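Local coordinates for kunitz-type conkunitzin-S1 (Conus striatus, PDB 6Q6C), which blocks voltage-activated potassium channels of the Shaker family as a Kunitz-type venom toxin, at residues F47-T50 with Y51-Q54. The protein carries 1 engineered substitution. Numbering follows the deposited sequence.
Sequences FRRT and YDCQ. With NO3 (nitrate ion), chain D; NO3 (nitrate ion), chain F; PO4 (phosphate ion), chain C.
Y51 and R49 run side by side where the loop after strand 31-37 turns into helix 50-58, the C-terminal helix of the Kunitz (BPTI-like) fold, with R49 as its N-cap residue. The guanidinium of R49 lies nearly parallel to the Y51 ring, their planes 11° apart, and NH1 of R49 sits 3.6 Å from CB of Y51. A chi1 of -179° carries the Y51 ring away from its own backbone N and alongside the arginine, whose chain is bent at chi3. CB of Y51 lies over one face of the guanidinium, offset toward its rim, and both long side chains suit an exposed corner.

D52 belongs in the first turn, where a carboxylate is probably favoured by the positive end of the helix dipole. Its OD2 forms a salt bridge with NE of R49 that includes only a weak, long hydrogen bond (3.4 Å), the carboxylate standing almost upright to the guanidinium. A nitrate, probably from the crystallisation liquor, lies against D52 and accepts hydrogen bonds from the backbone N atoms of R48 and R49.

C53 suits the buried inner face: its sulfur forms the disulfide to C32, tying the helix to strand 31-37. Its N donates to O of R49 (3.2 Å), closing the first turn. CA of C53 rests 3.6 Å above the centre of the F47 ring in a CH-pi contact.

Q54 combines polar reach with an aliphatic stem, whose CB and CG pass beside O of T50. Its amide carbon CD lies 3.8 Å from the methyl CG2 of T50, and its backbone N donates to O of T50 at 2.8 Å, a nearly straight bond of 165°.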
loop_
_atom_site.group_PDB
_atom_site.type_symbol
_atom_site.label_atom_id
_atom_site.label_comp_id
_atom_site.label_asym_id
_atom_site.label_seq_id
_atom_site.Cartn_x
_atom_site.Cartn_y
_atom_site.Cartn_z
ATOM N N PHE A 47 0.692 -3.150 -1.911
ATOM C CA PHE A 47 0.530 -3.767 -3.244
ATOM C C PHE A 47 1.916 -3.863 -3.887
ATOM O O PHE A 47 2.773 -2.989 -3.754
ATOM C CB PHE A 47 -0.380 -2.953 -4.171
ATOM C CG PHE A 47 -1.740 -2.705 -3.561
ATOM C CD1 PHE A 47 -1.964 -1.651 -2.691
ATOM C CD2 PHE A 47 -2.785 -3.527 -3.907
ATOM C CE1 PHE A 47 -3.202 -1.505 -2.094
ATOM C CE2 PHE A 47 -4.043 -3.371 -3.338
ATOM C CZ PHE A 47 -4.228 -2.350 -2.459
ATOM N N ARG A 48 2.145 -4.925 -4.639
ATOM C CA ARG A 48 3.360 -5.064 -5.442
ATOM C C ARG A 48 3.320 -4.176 -6.669
ATOM O O ARG A 48 4.454 -3.707 -7.082
ATOM C CB ARG A 48 3.648 -6.499 -5.838
ATOM C CG ARG A 48 3.970 -7.356 -4.628
ATOM C CD ARG A 48 4.338 -8.757 -5.081
ATOM N NE ARG A 48 4.643 -9.653 -3.996
ATOM C CZ ARG A 48 5.814 -9.768 -3.405
ATOM N NH1 ARG A 48 6.810 -8.999 -3.812
ATOM N NH2 ARG A 48 5.955 -10.589 -2.370
ATOM N N ARG A 49 2.170 -3.979 -7.269
ATOM C CA ARG A 49 2.063 -3.235 -8.532
ATOM C C ARG A 49 1.109 -2.062 -8.376
ATOM O O ARG A 49 0.052 -2.183 -7.700
ATOM C CB ARG A 49 1.541 -4.197 -9.593
ATOM C CG ARG A 49 2.546 -5.288 -9.911
ATOM C CD ARG A 49 2.250 -5.853 -11.256
ATOM N NE ARG A 49 0.900 -6.362 -11.268
ATOM C CZ ARG A 49 0.035 -6.252 -12.277
ATOM N NH1 ARG A 49 0.309 -5.543 -13.371
ATOM N NH2 ARG A 49 -1.151 -6.819 -12.149
ATOM N N THR A 50 1.444 -0.975 -9.036
ATOM C CA THR A 50 0.536 0.197 -9.138
ATOM C C THR A 50 -0.791 -0.254 -9.730
ATOM O O THR A 50 -1.827 0.244 -9.246
ATOM C CB THR A 50 1.216 1.319 -9.927
ATOM O OG1 THR A 50 2.359 1.767 -9.195
ATOM C CG2 THR A 50 0.316 2.513 -10.122
ATOM N N TYR A 51 -0.762 -1.147 -10.724
ATOM C CA TYR A 51 -1.997 -1.635 -11.379
ATOM C C TYR A 51 -2.962 -2.149 -10.297
ATOM O O TYR A 51 -4.128 -1.777 -10.281
ATOM C CB TYR A 51 -1.646 -2.745 -12.361
ATOM C CG TYR A 51 -2.834 -3.273 -13.090
ATOM C CD1 TYR A 51 -3.657 -4.217 -12.504
ATOM C CD2 TYR A 51 -3.185 -2.746 -14.326
ATOM C CE1 TYR A 51 -4.796 -4.645 -13.152
ATOM C CE2 TYR A 51 -4.276 -3.232 -15.023
ATOM C CZ TYR A 51 -5.093 -4.156 -14.413
ATOM O OH TYR A 51 -6.191 -4.590 -15.084
ATOM N N ASP A 52 -2.474 -2.983 -9.397
ATOM C CA ASP A 52 -3.355 -3.598 -8.380
ATOM C C ASP A 52 -3.849 -2.585 -7.364
ATOM O O ASP A 52 -4.983 -2.637 -6.978
ATOM C CB ASP A 52 -2.663 -4.776 -7.726
ATOM C CG ASP A 52 -2.431 -5.863 -8.736
ATOM O OD1 ASP A 52 -3.349 -6.180 -9.561
ATOM O OD2 ASP A 52 -1.377 -6.349 -8.706
ATOM N N CYS A 53 -3.031 -1.641 -6.982
ATOM C CA CYS A 53 -3.471 -0.614 -6.046
ATOM C C CYS A 53 -4.526 0.261 -6.715
ATOM O O CYS A 53 -5.567 0.471 -6.106
ATOM C CB CYS A 53 -2.265 0.206 -5.615
ATOM S SG CYS A 53 -2.633 1.550 -4.458
ATOM N N GLN A 54 -4.340 0.642 -7.977
ATOM C CA GLN A 54 -5.335 1.503 -8.681
ATOM C C GLN A 54 -6.640 0.729 -8.870
ATOM O O GLN A 54 -7.742 1.281 -8.616
ATOM C CB GLN A 54 -4.783 1.973 -10.018
ATOM C CG GLN A 54 -3.715 3.017 -9.819
ATOM C CD GLN A 54 -3.217 3.686 -11.083
ATOM O OE1 GLN A 54 -2.713 4.832 -11.039
ATOM N NE2 GLN A 54 -3.282 2.980 -12.186
HETATM N N NO3 D . -0.441 -7.312 -5.499
HETATM O O1 NO3 D . 0.211 -7.118 -4.194
HETATM O O2 NO3 D . -1.744 -7.724 -5.575
HETATM O O3 NO3 D . 0.069 -6.155 -6.644
HETATM N N NO3 F . 3.277 -12.249 -2.586
HETATM O O1 NO3 F . 3.334 -12.167 -1.340
HETATM O O2 NO3 F . 4.097 -13.356 -3.302
HETATM O O3 NO3 F . 2.288 -11.116 -3.489
HETATM P P PO4 C . 9.091 -11.601 0.087
HETATM O O1 PO4 C . 9.975 -10.762 1.011
HETATM O O2 PO4 C . 7.730 -10.911 -0.011
HETATM O O3 PO4 C . 9.085 -13.033 0.509
HETATM O O4 PO4 C . 9.651 -11.531 -1.351
#